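Local coordinates for protein LbaCas13a H328A (C2c2) (Lachnospiraceae bacterium NK4A179, PDB 5WLH) that binds a CRISPR guide RNA and, as a Cas13a (C2c2) effector, probably uses it to direct cleavage of RNA, cutting at adenosine, at residues S1261-Y1266 with L1366-E1371; V1297-E1302 with I1328-K1333; F1303-K1308 with E1322-R1327. One frame throughout, in Å; residues are numbered along the deposited sequence.

Interaction 1 (S1261-Y1266 with L1366-E1371)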
loop_
_atom_site.group_PDB
_atom_site.type_symbol
_atom_site.label_atom_id
_atom_site.label_comp_id
_atom_site.label_asym_id
_atom_site.label_seq_id
_atom_site.Cartn_x
_atom_site.Cartn_y
_atom_site.Cartn_z
ATOM N N SER A 1261 21.068 8.485 -2.749
ATOM C CA SER A 1261 19.943 9.216 -2.197
ATOM C C SER A 1261 18.733 8.307 -2.100
ATOM O O SER A 1261 18.689 7.231 -2.690
ATOM C CB SER A 1261 19.606 10.405 -3.082
ATOM O OG SER A 1261 19.432 9.937 -4.403
ATOM N N PHE A 1262 17.738 8.768 -1.342
ATOM C CA PHE A 1262 16.437 8.120 -1.378
ATOM C C PHE A 1262 15.903 8.052 -2.804
ATOM O O PHE A 1262 15.401 7.019 -3.238
ATOM C CB PHE A 1262 15.471 8.852 -0.444
ATOM C CG PHE A 1262 15.518 8.329 0.971
ATOM C CD1 PHE A 1262 15.117 7.027 1.250
ATOM C CD2 PHE A 1262 15.983 9.120 2.008
ATOM C CE1 PHE A 1262 15.153 6.523 2.547
ATOM C CE2 PHE A 1262 16.027 8.623 3.321
ATOM C CZ PHE A 1262 15.608 7.326 3.589
ATOM N N LEU A 1263 16.007 9.149 -3.561
ATOM C CA LEU A 1263 15.555 9.098 -4.948
ATOM C C LEU A 1263 16.329 8.068 -5.747
ATOM O O LEU A 1263 15.767 7.400 -6.618
ATOM C CB LEU A 1263 15.690 10.468 -5.612
ATOM C CG LEU A 1263 14.534 11.412 -5.306
ATOM C CD1 LEU A 1263 14.873 12.755 -5.912
ATOM C CD2 LEU A 1263 13.216 10.897 -5.888
ATOM N N GLY A 1264 17.629 7.939 -5.478
ATOM C CA GLY A 1264 18.419 6.965 -6.213
ATOM C C GLY A 1264 18.047 5.537 -5.860
ATOM O O GLY A 1264 18.080 4.650 -6.716
ATOM N N ILE A 1265 17.719 5.294 -4.594
ATOM C CA ILE A 1265 17.302 3.956 -4.187
ATOM C C ILE A 1265 15.938 3.635 -4.776
ATOM O O ILE A 1265 15.739 2.568 -5.369
ATOM C CB ILE A 1265 17.299 3.836 -2.658
ATOM C CG1 ILE A 1265 18.726 3.937 -2.108
ATOM C CG2 ILE A 1265 16.681 2.476 -2.227
ATOM C CD1 ILE A 1265 18.789 4.459 -0.667
ATOM N N TYR A 1266 14.984 4.566 -4.637
ATOM C CA TYR A 1266 13.681 4.374 -5.262
ATOM C C TYR A 1266 13.833 4.204 -6.768
ATOM O O TYR A 1266 13.129 3.395 -7.388
ATOM C CB TYR A 1266 12.761 5.552 -4.924
ATOM C CG TYR A 1266 12.017 5.345 -3.625
ATOM C CD1 TYR A 1266 12.667 5.471 -2.403
ATOM C CD2 TYR A 1266 10.668 4.979 -3.631
ATOM C CE1 TYR A 1266 11.982 5.250 -1.199
ATOM C CE2 TYR A 1266 9.980 4.759 -2.447
ATOM C CZ TYR A 1266 10.646 4.872 -1.246
ATOM O OH TYR A 1266 9.966 4.641 -0.073
ATOM N N LEU A 1366 16.345 15.771 1.824
ATOM C CA LEU A 1366 16.069 14.390 2.191
ATOM C C LEU A 1366 16.040 13.495 0.961
ATOM O O LEU A 1366 16.592 12.386 0.967
ATOM C CB LEU A 1366 14.738 14.351 2.942
ATOM C CG LEU A 1366 14.022 13.055 3.278
ATOM C CD1 LEU A 1366 13.194 13.291 4.537
ATOM C CD2 LEU A 1366 13.138 12.656 2.121
ATOM N N LEU A 1367 15.379 13.948 -0.103
ATOM C CA LEU A 1367 15.231 13.105 -1.286
ATOM C C LEU A 1367 16.527 12.984 -2.065
ATOM O O LEU A 1367 16.809 11.926 -2.646
ATOM C CB LEU A 1367 14.144 13.663 -2.192
ATOM C CG LEU A 1367 12.734 13.536 -1.612
ATOM C CD1 LEU A 1367 11.789 14.393 -2.436
ATOM C CD2 LEU A 1367 12.322 12.072 -1.652
ATOM N N PHE A 1368 17.318 14.054 -2.102
ATOM C CA PHE A 1368 18.425 14.149 -3.049
ATOM C C PHE A 1368 19.784 13.882 -2.441
ATOM O O PHE A 1368 20.693 13.485 -3.172
ATOM C CB PHE A 1368 18.475 15.540 -3.693
ATOM C CG PHE A 1368 17.565 15.692 -4.874
ATOM C CD1 PHE A 1368 17.992 15.324 -6.148
ATOM C CD2 PHE A 1368 16.284 16.182 -4.716
ATOM C CE1 PHE A 1368 17.155 15.463 -7.240
ATOM C CE2 PHE A 1368 15.440 16.322 -5.810
ATOM C CZ PHE A 1368 15.867 15.967 -7.064
ATOM N N TYR A 1369 19.966 14.134 -1.149
ATOM C CA TYR A 1369 21.288 13.993 -0.545
ATOM C C TYR A 1369 21.890 12.621 -0.877
ATOM O O TYR A 1369 21.222 11.596 -0.683
ATOM C CB TYR A 1369 21.209 14.175 0.972
ATOM C CG TYR A 1369 22.583 14.346 1.566
ATOM C CD1 TYR A 1369 23.369 13.242 1.861
ATOM C CD2 TYR A 1369 23.122 15.609 1.755
ATOM C CE1 TYR A 1369 24.645 13.394 2.359
ATOM C CE2 TYR A 1369 24.399 15.771 2.260
ATOM C CZ TYR A 1369 25.155 14.662 2.556
ATOM O OH TYR A 1369 26.429 14.810 3.064
ATOM N N PRO A 1370 23.169 12.548 -1.305
ATOM C CA PRO A 1370 24.231 13.567 -1.352
ATOM C C PRO A 1370 24.193 14.531 -2.539
ATOM O O PRO A 1370 25.018 15.450 -2.578
ATOM C CB PRO A 1370 25.508 12.717 -1.417
ATOM C CG PRO A 1370 25.120 11.544 -2.166
ATOM C CD PRO A 1370 23.676 11.244 -1.762
ATOM N N GLU A 1371 23.283 14.330 -3.483
ATOM C CA GLU A 1371 23.164 15.261 -4.596
ATOM C C GLU A 1371 22.612 16.588 -4.093
ATOM O O GLU A 1371 21.810 16.636 -3.154
ATOM C CB GLU A 1371 22.274 14.673 -5.695
ATOM C CG GLU A 1371 21.982 15.593 -6.890
ATOM C CD GLU A 1371 21.106 14.933 -7.973
ATOM O OE1 GLU A 1371 20.896 15.558 -9.038
ATOM O OE2 GLU A 1371 20.617 13.799 -7.762
HETATM O O HOH W 1 20.094 12.194 -5.504
HETATM O O HOH W 2 18.827 11.110 0.328
#
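Leu-1263 and Phe-1368 make the tight half of this contact. The second torsion of Leu-1263 sets CD1 anti to CA (chi2 175°), and the methyl stands over the centre of the Phe-1368 ring, 3.6 Å from its centroid and 13° off the ring normal, the geometry of a CH-pi contact. Behind it, Leu-1263 CG rests 3.9 Å from Leu-1367 CB. Leu-1288 and Leu-1292 of helix 1284-1294 and Ile-1330 of strand 1321-1330 continue this apolar layer. The same leucine supplies the direct polar link: Leu-1263 N donates to Leu-1367 O over 3.0 Å, nearly straight at 167° and in the plane of the carbonyl.

The other half, toward the exposed Pro-1370, is polar and water-bridged, though Ser-1261 itself is buried and close to the carbonyls. One water accepts from Ser-1261 OG (2.6 Å) and donates to Phe-1368 O and to Glu-1371 OE2, while OG also accepts from Gly-1264 N over 2.9 Å. A second water accepts from Phe-1262 N and donates to Leu-1366 O and Tyr-1369 O, and Leu-1366 O itself lies at the edge of the Phe-1262 ring. Between the two waters, Ser-1261 CA makes a CA-H...O approach of 3.1 Å to Tyr-1369 O, just before the cis peptide bond to Pro-1370.

The first-turn amides are thus met in three ways: Leu-1263 N directly by a carbonyl, Phe-1262 N through water, and Gly-1264 N by the serine cap. This is the meeting of a serine N-capped helix, 1262-1273, with the C-terminal end of helix 1357-1368.

Interaction 2 (V1297-E1302 with I1328-K1333); sequences VNVRFE and ITIREK
Arg-1331 sets CG anti to its backbone N (chi1 -153°) and then bends at its third torsion (chi3 68°), which turns NE out of the line of the chain, whereas Arg-1300 runs extended from CG to NE. The two side chains end up side by side, pointing the same way. Their guanidinium planes are 23° apart, and Arg-1300 CD sits over the centre of the Arg-1331 guanidinium, 3.4 Å from its NH2. Two donors face each other here, since Arg-1300 NH1 is 3.5 Å from Arg-1331 NH2, and both of them donate to the backbone oxygen of Asn-1334. Arg-1331 NE adds a bond to Lys-1333 O (3.1 Å), the acceptor being tilted out of the guanidinium plane. These carbonyls hold the bent arginine against the turn that follows its strand.

Glu-1302, bent at its second torsion, lays OE1 against the aliphatic part of Arg-1331, 3.3 Å from CG. The same oxygen stays 4.8 Å from NE, so it meets the stem of the arginine and makes no ion pair with its charged end.

Beneath these polar groups the strands pair antiparallel, as the base of the beta hairpin 1297-1310/1321-1330. Thr-1329 and Glu-1302 exchange two backbone bonds, with Glu-1302 N 2.8 Å from Thr-1329 O. Arg-1331 N reaches Arg-1300 O in a further bond of 2.9 Å. On the buried side Phe-1301 CD1 packs 3.6 Å from Ile-1328 CG2, and the phenylalanine also touches an adenine base of the bound RNA.

Chemically, the proximity of the two like charges is probably made tolerable by the shared Asn-1334 carbonyl, by nearby Glu-1302, and by a long, weak ion pair of Arg-1300 with Glu-1380.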
loop_
_atom_site.group_PDB
_atom_site.type_symbol
_atom_site.label_atom_id
_atom_site.label_comp_id
_atom_site.label_asym_id
_atom_site.label_seq_id
_atom_site.Cartn_x
_atom_site.Cartn_y
_atom_site.Cartn_z
ATOM N N VAL A 1297 3.414 17.628 0.670
ATOM C CA VAL A 1297 4.441 18.012 -0.292
ATOM C C VAL A 1297 4.079 17.397 -1.640
ATOM O O VAL A 1297 3.961 16.173 -1.753
ATOM C CB VAL A 1297 5.831 17.553 0.170
ATOM C CG1 VAL A 1297 6.910 17.927 -0.862
ATOM C CG2 VAL A 1297 6.154 18.161 1.528
ATOM N N ASN A 1298 3.888 18.244 -2.657
ATOM C CA ASN A 1298 3.586 17.808 -4.022
ATOM C C ASN A 1298 4.863 17.823 -4.838
ATOM O O ASN A 1298 5.509 18.868 -4.934
ATOM C CB ASN A 1298 2.609 18.746 -4.721
ATOM C CG ASN A 1298 1.200 18.521 -4.341
ATOM O OD1 ASN A 1298 0.452 17.843 -5.041
ATOM N ND2 ASN A 1298 0.793 19.145 -3.251
ATOM N N VAL A 1299 5.216 16.693 -5.459
ATOM C CA VAL A 1299 6.410 16.681 -6.288
ATOM C C VAL A 1299 6.024 16.288 -7.705
ATOM O O VAL A 1299 5.077 15.527 -7.927
ATOM C CB VAL A 1299 7.519 15.762 -5.719
ATOM C CG1 VAL A 1299 7.818 16.144 -4.285
ATOM C CG2 VAL A 1299 7.140 14.278 -5.838
ATOM N N ARG A 1300 6.737 16.866 -8.676
ATOM C CA ARG A 1300 6.563 16.547 -10.087
ATOM C C ARG A 1300 7.785 15.765 -10.555
ATOM O O ARG A 1300 8.883 16.319 -10.656
ATOM C CB ARG A 1300 6.369 17.809 -10.927
ATOM C CG ARG A 1300 5.098 18.572 -10.606
ATOM C CD ARG A 1300 4.955 19.807 -11.525
ATOM N NE ARG A 1300 3.640 20.440 -11.425
ATOM C CZ ARG A 1300 3.410 21.585 -10.789
ATOM N NH1 ARG A 1300 4.411 22.223 -10.196
ATOM N NH2 ARG A 1300 2.184 22.095 -10.743
ATOM N N PHE A 1301 7.588 14.481 -10.847
ATOM C CA PHE A 1301 8.682 13.630 -11.268
ATOM C C PHE A 1301 9.087 13.921 -12.699
ATOM O O PHE A 1301 8.266 14.282 -13.544
ATOM C CB PHE A 1301 8.282 12.164 -11.200
ATOM C CG PHE A 1301 8.064 11.666 -9.829
ATOM C CD1 PHE A 1301 8.977 11.915 -8.837
ATOM C CD2 PHE A 1301 6.955 10.860 -9.552
ATOM C CE1 PHE A 1301 8.782 11.397 -7.568
ATOM C CE2 PHE A 1301 6.757 10.351 -8.293
ATOM C CZ PHE A 1301 7.672 10.631 -7.294
ATOM N N GLU A 1302 10.363 13.734 -12.965
ATOM C CA GLU A 1302 10.851 13.597 -14.320
ATOM C C GLU A 1302 11.626 12.296 -14.369
ATOM O O GLU A 1302 12.379 11.978 -13.445
ATOM C CB GLU A 1302 11.732 14.782 -14.737
ATOM C CG GLU A 1302 11.002 16.123 -14.767
ATOM C CD GLU A 1302 10.171 16.346 -16.027
ATOM O OE1 GLU A 1302 9.858 17.524 -16.331
ATOM O OE2 GLU A 1302 9.820 15.357 -16.709
ATOM N N ILE A 1328 14.644 8.429 -11.368
ATOM C CA ILE A 1328 13.518 9.272 -10.986
ATOM C C ILE A 1328 14.093 10.532 -10.369
ATOM O O ILE A 1328 14.853 10.473 -9.397
ATOM C CB ILE A 1328 12.590 8.555 -9.994
ATOM C CG1 ILE A 1328 12.073 7.233 -10.593
ATOM C CG2 ILE A 1328 11.474 9.475 -9.571
ATOM C CD1 ILE A 1328 11.403 6.304 -9.548
ATOM N N THR A 1329 13.754 11.671 -10.940
ATOM C CA THR A 1329 14.205 12.893 -10.316
ATOM C C THR A 1329 12.997 13.802 -10.262
ATOM O O THR A 1329 11.886 13.375 -10.608
ATOM C CB THR A 1329 15.375 13.507 -11.088
ATOM O OG1 THR A 1329 15.972 14.537 -10.292
ATOM C CG2 THR A 1329 14.909 14.062 -12.426
ATOM N N ILE A 1330 13.198 15.034 -9.824
ATOM C CA ILE A 1330 12.110 15.992 -9.690
ATOM C C ILE A 1330 12.389 17.141 -10.646
ATOM O O ILE A 1330 13.548 17.536 -10.814
ATOM C CB ILE A 1330 11.970 16.452 -8.227
ATOM C CG1 ILE A 1330 11.553 15.244 -7.368
ATOM C CG2 ILE A 1330 10.947 17.548 -8.103
ATOM C CD1 ILE A 1330 11.592 15.492 -5.896
ATOM N N ARG A 1331 11.334 17.637 -11.298
ATOM C CA ARG A 1331 11.464 18.732 -12.260
ATOM C C ARG A 1331 12.312 19.857 -11.674
ATOM O O ARG A 1331 12.069 20.312 -10.554
ATOM C CB ARG A 1331 10.080 19.251 -12.652
ATOM C CG ARG A 1331 10.017 19.875 -14.043
ATOM C CD ARG A 1331 8.582 20.079 -14.504
ATOM N NE ARG A 1331 7.902 21.100 -13.711
ATOM C CZ ARG A 1331 6.683 21.564 -13.975
ATOM N NH1 ARG A 1331 5.997 21.089 -15.013
ATOM N NH2 ARG A 1331 6.147 22.501 -13.199
ATOM N N GLU A 1332 13.333 20.279 -12.426
ATOM C CA GLU A 1332 14.294 21.241 -11.895
ATOM C C GLU A 1332 13.647 22.593 -11.624
ATOM O O GLU A 1332 14.089 23.319 -10.722
ATOM C CB GLU A 1332 15.469 21.390 -12.864
ATOM C CG GLU A 1332 15.771 20.106 -13.633
ATOM C CD GLU A 1332 16.942 20.243 -14.592
ATOM O OE1 GLU A 1332 17.936 20.914 -14.230
ATOM O OE2 GLU A 1332 16.865 19.681 -15.710
ATOM N N LYS A 1333 12.599 22.932 -12.367
ATOM C CA LYS A 1333 11.898 24.204 -12.236
ATOM C C LYS A 1333 10.474 23.944 -11.763
ATOM O O LYS A 1333 9.702 23.269 -12.452
ATOM C CB LYS A 1333 11.902 24.963 -13.566
ATOM C CG LYS A 1333 10.777 25.958 -13.741
ATOM C CD LYS A 1333 11.165 27.011 -14.775
ATOM C CE LYS A 1333 11.775 28.235 -14.107
ATOM N NZ LYS A 1333 10.798 28.933 -13.220
#

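Interaction 3 (F1303-K1308 with E1322-R1327). With nucleotides of chain B.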
loop_
_atom_site.group_PDB
_atom_site.type_symbol
_atom_site.label_atom_id
_atom_site.label_comp_id
_atom_site.label_asym_id
_atom_site.label_seq_id
_atom_site.Cartn_x
_atom_site.Cartn_y
_atom_site.Cartn_z
ATOM N N PHE A 1303 11.436 11.547 -15.436
ATOM C CA PHE A 1303 12.077 10.253 -15.584
ATOM C C PHE A 1303 13.219 10.398 -16.571
ATOM O O PHE A 1303 12.996 10.705 -17.744
ATOM C CB PHE A 1303 11.050 9.236 -16.039
ATOM C CG PHE A 1303 10.129 8.843 -14.951
ATOM C CD1 PHE A 1303 9.155 9.720 -14.498
ATOM C CD2 PHE A 1303 10.287 7.627 -14.315
ATOM C CE1 PHE A 1303 8.308 9.358 -13.449
ATOM C CE2 PHE A 1303 9.457 7.266 -13.272
ATOM C CZ PHE A 1303 8.463 8.124 -12.855
ATOM N N VAL A 1304 14.435 10.210 -16.081
ATOM C CA VAL A 1304 15.618 10.446 -16.890
ATOM C C VAL A 1304 16.536 9.254 -16.708
ATOM O O VAL A 1304 16.076 8.160 -16.366
ATOM C CB VAL A 1304 16.293 11.777 -16.506
ATOM C CG1 VAL A 1304 15.371 12.929 -16.847
ATOM C CG2 VAL A 1304 16.625 11.811 -15.033
ATOM N N SER A 1305 17.824 9.434 -16.952
ATOM C CA SER A 1305 18.735 8.306 -17.002
ATOM C C SER A 1305 19.836 8.481 -15.976
ATOM O O SER A 1305 20.347 9.590 -15.773
ATOM C CB SER A 1305 19.341 8.139 -18.400
ATOM O OG SER A 1305 18.342 7.792 -19.339
ATOM N N GLY A 1306 20.180 7.379 -15.329
ATOM C CA GLY A 1306 21.306 7.281 -14.432
ATOM C C GLY A 1306 22.154 6.089 -14.829
ATOM O O GLY A 1306 22.168 5.672 -15.979
ATOM N N LYS A 1307 22.842 5.533 -13.843
ATOM C CA LYS A 1307 23.782 4.447 -14.054
ATOM C C LYS A 1307 23.492 3.341 -13.061
ATOM O O LYS A 1307 23.027 3.590 -11.949
ATOM C CB LYS A 1307 25.245 4.903 -13.867
ATOM C CG LYS A 1307 25.680 6.056 -14.764
ATOM C CD LYS A 1307 25.743 5.610 -16.211
ATOM C CE LYS A 1307 26.086 6.762 -17.148
ATOM N NZ LYS A 1307 25.695 6.430 -18.544
ATOM N N LYS A 1308 23.810 2.116 -13.459
ATOM C CA LYS A 1308 23.745 0.989 -12.548
ATOM C C LYS A 1308 24.831 0.001 -12.936
ATOM O O LYS A 1308 25.225 -0.078 -14.102
ATOM C CB LYS A 1308 22.373 0.310 -12.585
ATOM C CG LYS A 1308 22.029 -0.305 -13.922
ATOM C CD LYS A 1308 20.727 -1.124 -13.832
ATOM C CE LYS A 1308 20.246 -1.535 -15.205
ATOM N NZ LYS A 1308 19.077 -2.470 -15.178
ATOM N N GLU A 1322 29.072 -1.213 -16.117
ATOM C CA GLU A 1322 28.103 -0.157 -15.858
ATOM C C GLU A 1322 27.188 0.048 -17.058
ATOM O O GLU A 1322 27.598 -0.110 -18.210
ATOM C CB GLU A 1322 28.816 1.153 -15.521
ATOM C CG GLU A 1322 27.938 2.179 -14.832
ATOM C CD GLU A 1322 28.618 3.525 -14.702
ATOM O OE1 GLU A 1322 29.063 4.069 -15.739
ATOM O OE2 GLU A 1322 28.698 4.036 -13.562
ATOM N N LYS A 1323 25.938 0.415 -16.786
ATOM C CA LYS A 1323 25.009 0.668 -17.873
ATOM C C LYS A 1323 23.962 1.670 -17.409
ATOM O O LYS A 1323 23.939 2.073 -16.246
ATOM C CB LYS A 1323 24.392 -0.637 -18.382
ATOM C CG LYS A 1323 23.231 -1.161 -17.565
ATOM C CD LYS A 1323 22.501 -2.276 -18.313
ATOM C CE LYS A 1323 21.477 -1.723 -19.279
ATOM N NZ LYS A 1323 20.732 -2.798 -19.977
ATOM N N GLU A 1324 23.118 2.097 -18.344
ATOM C CA GLU A 1324 22.090 3.080 -18.018
ATOM C C GLU A 1324 21.027 2.468 -17.100
ATOM O O GLU A 1324 20.778 1.263 -17.117
ATOM C CB GLU A 1324 21.451 3.621 -19.289
ATOM C CG GLU A 1324 22.459 4.172 -20.282
ATOM C CD GLU A 1324 22.100 5.553 -20.765
ATOM O OE1 GLU A 1324 21.651 5.673 -21.926
ATOM O OE2 GLU A 1324 22.259 6.516 -19.977
ATOM N N CYS A 1325 20.414 3.318 -16.278
ATOM C CA CYS A 1325 19.439 2.892 -15.280
ATOM C C CYS A 1325 18.349 3.948 -15.224
ATOM O O CYS A 1325 18.629 5.128 -15.437
ATOM C CB CYS A 1325 20.093 2.754 -13.895
ATOM S SG CYS A 1325 18.982 2.234 -12.528
ATOM N N ALA A 1326 17.101 3.526 -14.967
ATOM C CA ALA A 1326 16.054 4.520 -14.734
ATOM C C ALA A 1326 16.489 5.455 -13.620
ATOM O O ALA A 1326 17.047 5.023 -12.609
ATOM C CB ALA A 1326 14.730 3.854 -14.348
ATOM N N ARG A 1327 16.222 6.748 -13.791
ATOM C CA ARG A 1327 16.501 7.716 -12.740
ATOM C C ARG A 1327 15.245 8.547 -12.545
ATOM O O ARG A 1327 14.806 9.244 -13.466
ATOM C CB ARG A 1327 17.697 8.608 -13.083
ATOM C CG ARG A 1327 18.033 9.593 -11.972
ATOM C CD ARG A 1327 19.488 10.049 -12.056
ATOM N NE ARG A 1327 19.579 11.325 -12.745
ATOM C CZ ARG A 1327 19.316 12.492 -12.167
ATOM N NH1 ARG A 1327 19.406 13.608 -12.870
ATOM N NH2 ARG A 1327 18.967 12.539 -10.885
ATOM P P A B 3 16.945 -4.345 -22.262
ATOM O OP1 A B 3 15.491 -4.041 -22.347
ATOM O OP2 A B 3 17.782 -4.379 -23.488
ATOM O "O5'" A B 3 17.680 -3.323 -21.300
ATOM C "C5'" A B 3 17.162 -2.043 -21.102
ATOM C "C4'" A B 3 17.190 -1.688 -19.647
ATOM O "O4'" A B 3 18.416 -0.961 -19.378
ATOM C "C3'" A B 3 16.070 -0.743 -19.248
ATOM O "O3'" A B 3 14.907 -1.445 -18.846
ATOM C "C2'" A B 3 16.701 0.113 -18.171
ATOM O "O2'" A B 3 16.761 -0.607 -16.950
ATOM C "C1'" A B 3 18.127 0.234 -18.708
ATOM N N9 A B 3 18.276 1.314 -19.699
ATOM C C8 A B 3 18.647 1.172 -21.026
ATOM N N7 A B 3 18.729 2.311 -21.675
ATOM C C5 A B 3 18.386 3.259 -20.713
ATOM C C6 A B 3 18.300 4.661 -20.755
ATOM N N6 A B 3 18.532 5.364 -21.867
ATOM N N1 A B 3 17.951 5.321 -19.624
ATOM C C2 A B 3 17.714 4.599 -18.520
ATOM N N3 A B 3 17.770 3.277 -18.362
ATOM C C4 A B 3 18.114 2.662 -19.499
ATOM P P A B 6 5.800 6.734 -19.230
ATOM O OP1 A B 6 6.251 5.841 -20.309
ATOM O OP2 A B 6 4.804 7.818 -19.486
ATOM O "O5'" A B 6 5.173 5.826 -18.068
ATOM C "C5'" A B 6 5.738 4.554 -17.749
ATOM C "C4'" A B 6 5.629 4.260 -16.264
ATOM O "O4'" A B 6 6.443 5.195 -15.528
ATOM C "C3'" A B 6 4.247 4.431 -15.654
ATOM O "O3'" A B 6 3.440 3.295 -15.853
ATOM C "C2'" A B 6 4.555 4.704 -14.193
ATOM O "O2'" A B 6 4.955 3.497 -13.546
ATOM C "C1'" A B 6 5.801 5.563 -14.328
ATOM N N9 A B 6 5.514 7.002 -14.400
ATOM C C8 A B 6 5.807 7.849 -15.441
ATOM N N7 A B 6 5.486 9.094 -15.204
ATOM C C5 A B 6 4.960 9.054 -13.915
ATOM C C6 A B 6 4.443 10.052 -13.089
ATOM N N6 A B 6 4.377 11.339 -13.466
ATOM N N1 A B 6 4.014 9.685 -11.854
ATOM C C2 A B 6 4.082 8.396 -11.487
ATOM N N3 A B 6 4.538 7.363 -12.196
ATOM C C4 A B 6 4.977 7.768 -13.403
ATOM P P G B 5 9.405 2.915 -18.060
ATOM O OP1 G B 5 8.299 2.537 -17.137
ATOM O OP2 G B 5 9.499 2.271 -19.398
ATOM O "O5'" G B 5 9.358 4.471 -18.317
ATOM C "C5'" G B 5 9.266 5.399 -17.253
ATOM C "C4'" G B 5 9.331 6.805 -17.799
ATOM O "O4'" G B 5 10.654 7.034 -18.359
ATOM C "C3'" G B 5 8.390 7.109 -18.959
ATOM O "O3'" G B 5 7.072 7.425 -18.537
ATOM C "C2'" G B 5 9.085 8.283 -19.638
ATOM O "O2'" G B 5 8.862 9.472 -18.893
ATOM C "C1'" G B 5 10.554 7.877 -19.496
ATOM N N9 G B 5 11.011 7.107 -20.666
ATOM C C8 G B 5 10.955 5.744 -20.835
ATOM N N7 G B 5 11.440 5.337 -21.983
ATOM C C5 G B 5 11.839 6.515 -22.606
ATOM C C6 G B 5 12.433 6.708 -23.880
ATOM O O6 G B 5 12.720 5.842 -24.714
ATOM N N1 G B 5 12.664 8.058 -24.123
ATOM C C2 G B 5 12.367 9.085 -23.253
ATOM N N2 G B 5 12.671 10.323 -23.658
ATOM N N3 G B 5 11.805 8.928 -22.056
ATOM C C4 G B 5 11.572 7.617 -21.815
HETATM O O HOH W 3 19.353 -4.057 -17.727
#
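Ser-1305 and Glu-1324, diagonal neighbours across two paired strands, both contact one adenine of the bound RNA, so that each strand contributes a side chain to the same base. With OG beside the backbone N (chi1 -66°), Ser-1305 donates to N1 of A3 of chain B over 2.5 Å, short enough that the exact length is doubtful. Glu-1324 bends at its second torsion; its OE1 comes to 3.1 Å from N6 of A3, and its CB lies 3.4 Å from C5 of the base. Lys-1323 NZ makes weak bonds to the sugar O4' (3.0 Å) and to O5' of A3. Further along, Phe-1303 offers a ring face to A6 of chain B, with CE1 3.3 Å from N7; C8 of A6 lies over the face, offset toward the rim.

The support is a strongly twisted antiparallel pair, whose short axes run 134° apart. Six backbone bonds join Val-1304 with Arg-1327, Gly-1306 with Cys-1325 and Lys-1308 with Lys-1323. On the face carrying these residues, Val-1304 CG2 covers the Arg-1327 guanidinium, 3.8 Å from NE, while Ser-1305 O meets its edge. Lys-1308 CB packs on Cys-1325 CB at 3.6 Å, and its extended chain lies beside Lys-1323, a water linking the two ammonium groups. Glu-1238 and Asp-1271 pair with Lys-1308 NZ, which probably eases the proximity of like charges. On the Ser-1305 side, Lys-1307 NZ makes a long salt bridge of 3.7 Å to Glu-1324 OE2, and its stem crosses the Glu-1322 side chain at about a right angle.

The arrangement is that of a beta hairpin, probably in the C-terminal HEPN region of Cas13a, whose side chains form part of the guide-RNA binding surface.

From the N terminus, the chain enters at 1261-1266, the start of interaction 1, and returns to it only at 1366-1371, so this contact closes the widest loop, with 99 residues between its segments. Within that loop strand 1297-1310 leaves through interaction 2 and then interaction 3, turns, and comes back along strand 1321-1330 through interaction 3 first and interaction 2 after. The three loops are therefore concentric and none crosses another. Interactions 2 and 3 are successive parts of one hairpin, meeting where Ile-1328 packs on Phe-1303. Interaction 1 ties two helix ends to that hairpin, through Leu-1367 against Ile-1330 and Phe-1368 against Thr-1329.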